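Local structure of monoglyceride lipase (Saccharomyces cerevisiae, 4ZWN) at residues E35-N40 against F46-W51. The protein hydrolyses monoacylglycerols, preferring monounsaturated ones, to free fatty acids and glycerol, and also takes part in breaking down fatty acid ethyl esters. The protein carries 2 engineered substitutions. Sequence-based numbering, arbitrary orientation.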
loop_
_atom_site.group_PDB
_atom_site.type_symbol
_atom_site.label_atom_id
_atom_site.label_comp_id
_atom_site.label_asym_id
_atom_site.label_seq_id
_atom_site.Cartn_x
_atom_site.Cartn_y
_atom_site.Cartn_z
ATOM N N GLU A 35 -13.852 14.933 1.293
ATOM C CA GLU A 35 -13.450 15.700 2.467
ATOM C C GLU A 35 -12.342 14.958 3.219
ATOM O O GLU A 35 -12.464 13.765 3.482
ATOM C CB GLU A 35 -14.656 15.904 3.384
ATOM C CG GLU A 35 -14.382 16.419 4.792
ATOM C CD GLU A 35 -15.646 16.545 5.636
ATOM O OE1 GLU A 35 -16.751 16.487 5.064
ATOM O OE2 GLU A 35 -15.532 16.690 6.875
ATOM N N LEU A 36 -11.245 15.630 3.545
ATOM C CA LEU A 36 -10.262 14.997 4.427
ATOM C C LEU A 36 -10.879 14.977 5.850
ATOM O O LEU A 36 -11.109 16.064 6.462
ATOM C CB LEU A 36 -8.894 15.708 4.374
ATOM C CG LEU A 36 -7.692 14.820 4.729
ATOM C CD1 LEU A 36 -6.354 15.347 4.214
ATOM C CD2 LEU A 36 -7.627 14.626 6.230
ATOM N N GLN A 37 -11.152 13.752 6.347
ATOM C CA GLN A 37 -11.920 13.496 7.579
ATOM C C GLN A 37 -11.006 12.981 8.688
ATOM O O GLN A 37 -9.978 12.330 8.428
ATOM C CB GLN A 37 -12.995 12.477 7.278
ATOM C CG GLN A 37 -14.400 12.727 7.738
ATOM C CD GLN A 37 -15.429 11.976 6.914
ATOM O OE1 GLN A 37 -15.197 11.656 5.754
ATOM N NE2 GLN A 37 -16.566 11.673 7.524
ATOM N N TYR A 38 -11.397 13.223 9.929
ATOM C CA TYR A 38 -10.586 12.791 11.053
ATOM C C TYR A 38 -11.332 11.897 12.043
ATOM O O TYR A 38 -12.535 12.025 12.243
ATOM C CB TYR A 38 -10.019 14.024 11.776
ATOM C CG TYR A 38 -9.046 14.842 10.946
ATOM C CD1 TYR A 38 -9.494 15.871 10.132
ATOM C CD2 TYR A 38 -7.682 14.564 10.959
ATOM C CE1 TYR A 38 -8.602 16.620 9.355
ATOM C CE2 TYR A 38 -6.786 15.300 10.192
ATOM C CZ TYR A 38 -7.249 16.326 9.393
ATOM O OH TYR A 38 -6.340 17.041 8.645
ATOM N N GLU A 39 -10.594 10.970 12.637
ATOM C CA GLU A 39 -11.149 10.049 13.616
ATOM C C GLU A 39 -10.087 9.631 14.618
ATOM O O GLU A 39 -8.973 9.276 14.235
ATOM C CB GLU A 39 -11.732 8.809 12.937
ATOM C CG GLU A 39 -12.173 7.747 13.911
ATOM C CD GLU A 39 -12.987 6.665 13.252
ATOM O OE1 GLU A 39 -13.597 6.943 12.197
ATOM O OE2 GLU A 39 -13.014 5.539 13.788
ATOM N N ASN A 40 -10.438 9.686 15.900
ATOM C CA ASN A 40 -9.527 9.320 16.975
ATOM C C ASN A 40 -9.577 7.829 17.298
ATOM O O ASN A 40 -10.652 7.228 17.364
ATOM C CB ASN A 40 -9.843 10.131 18.233
ATOM C CG ASN A 40 -9.495 11.602 18.087
ATOM O OD1 ASN A 40 -9.294 12.103 16.981
ATOM N ND2 ASN A 40 -9.420 12.301 19.213
ATOM N N PHE A 46 -6.481 10.052 13.296
ATOM C CA PHE A 46 -6.290 9.546 11.944
ATOM C C PHE A 46 -7.037 10.369 10.898
ATOM O O PHE A 46 -8.256 10.528 10.972
ATOM C CB PHE A 46 -6.738 8.084 11.856
ATOM C CG PHE A 46 -5.861 7.133 12.616
ATOM C CD1 PHE A 46 -6.114 6.846 13.947
ATOM C CD2 PHE A 46 -4.788 6.517 11.998
ATOM C CE1 PHE A 46 -5.308 5.969 14.647
ATOM C CE2 PHE A 46 -3.979 5.637 12.693
ATOM C CZ PHE A 46 -4.240 5.364 14.019
ATOM N N GLY A 47 -6.297 10.889 9.923
ATOM C CA GLY A 47 -6.908 11.511 8.764
ATOM C C GLY A 47 -7.269 10.440 7.750
ATOM O O GLY A 47 -6.457 9.563 7.455
ATOM N N TYR A 48 -8.488 10.494 7.221
ATOM C CA TYR A 48 -8.926 9.481 6.269
ATOM C C TYR A 48 -9.848 10.053 5.202
ATOM O O TYR A 48 -10.352 11.168 5.329
ATOM C CB TYR A 48 -9.625 8.326 6.993
ATOM C CG TYR A 48 -10.960 8.698 7.597
ATOM C CD1 TYR A 48 -12.143 8.470 6.908
ATOM C CD2 TYR A 48 -11.036 9.275 8.856
ATOM C CE1 TYR A 48 -13.363 8.808 7.457
ATOM C CE2 TYR A 48 -12.251 9.616 9.413
ATOM C CZ TYR A 48 -13.411 9.380 8.710
ATOM O OH TYR A 48 -14.625 9.719 9.264
ATOM N N MET A 49 -10.061 9.268 4.152
ATOM C CA MET A 49 -10.910 9.668 3.040
ATOM C C MET A 49 -11.829 8.540 2.611
ATOM O O MET A 49 -11.422 7.378 2.552
ATOM C CB MET A 49 -10.069 10.108 1.845
ATOM C CG MET A 49 -9.545 11.516 1.930
ATOM S SD MET A 49 -8.783 11.994 0.374
ATOM C CE MET A 49 -8.320 13.685 0.741
ATOM N N PHE A 50 -13.074 8.888 2.314
ATOM C CA PHE A 50 -13.983 7.950 1.682
ATOM C C PHE A 50 -14.317 8.446 0.285
ATOM O O PHE A 50 -15.003 9.454 0.125
ATOM C CB PHE A 50 -15.257 7.769 2.500
ATOM C CG PHE A 50 -16.338 7.043 1.759
ATOM C CD1 PHE A 50 -16.207 5.695 1.468
ATOM C CD2 PHE A 50 -17.473 7.710 1.335
ATOM C CE1 PHE A 50 -17.196 5.024 0.774
ATOM C CE2 PHE A 50 -18.466 7.047 0.643
ATOM C CZ PHE A 50 -18.328 5.701 0.360
ATOM N N TRP A 51 -13.823 7.737 -0.724
ATOM C CA TRP A 51 -14.021 8.144 -2.108
ATOM C C TRP A 51 -15.171 7.371 -2.740
ATOM O O TRP A 51 -15.039 6.183 -3.024
ATOM C CB TRP A 51 -12.738 7.936 -2.913
ATOM C CG TRP A 51 -12.628 8.838 -4.096
ATOM C CD1 TRP A 51 -13.507 8.938 -5.136
ATOM C CD2 TRP A 51 -11.571 9.762 -4.371
ATOM N NE1 TRP A 51 -13.064 9.874 -6.040
ATOM C CE2 TRP A 51 -11.877 10.395 -5.594
ATOM C CE3 TRP A 51 -10.396 10.120 -3.702
ATOM C CZ2 TRP A 51 -11.050 11.364 -6.162
ATOM C CZ3 TRP A 51 -9.575 11.081 -4.268
ATOM C CH2 TRP A 51 -9.906 11.691 -5.485
HETATM O O HOH W 1 -13.927 11.674 3.267
#
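Tyr48 swings its ring across the neighbouring strand and lays one face against the aliphatic part of Gln37, whose CB stands 3.6 Å from the ring centroid in a CH-pi contact. The ring reaches this position because CG of Tyr48 sits between its own backbone N and carbonyl carbon (chi1 69°), which tips the ring over the partner strand. Beyond CB the Gln37 chain runs on over the phenol end, its amide plane 27° from the ring plane; NE2 of Gln37 comes near OH of Tyr48, but at an angle too poor for a hydrogen bond. Glu39, on the same face of the sheet, approaches differently: its CB lies 3.7 Å from CE2 of Tyr48, and its carboxylate stands almost perpendicular to the ring, with OE2 of Glu39 hydrogen-bonded to NE2 of His122 outside the two segments. With an alanine here instead of Tyr48, the Gln37 methylenes are likely to lose the ring face they rest on and Glu39 CB its neighbour at CE2, leaving the Gln37 side chain freer to turn. On the opposite face, the Tyr38 ring lies obliquely beside Gly47, with CD2 of Tyr38 3.8 Å from CA of Gly47. Farther along, CG of Leu36 meets the methyl CE of Met49 at 4.2 Å. Between the two faces, Gln37 and Tyr48 exchange two backbone hydrogen bonds, as do Glu39 and Phe46. Past the Gln37-Tyr48 pair, one water bridges the segments, donating to Glu35 O and Gln37 OE1 while accepting from Phe50 N. Tyr48 and Phe46 also pack against strand 89-94 and helix 113-134. The segments belong to a strongly twisted antiparallel beta hairpin (133° between strand directions) at one margin of the central sheet of the alpha/beta-hydrolase fold, away from the probable Ser-His-Asp triad.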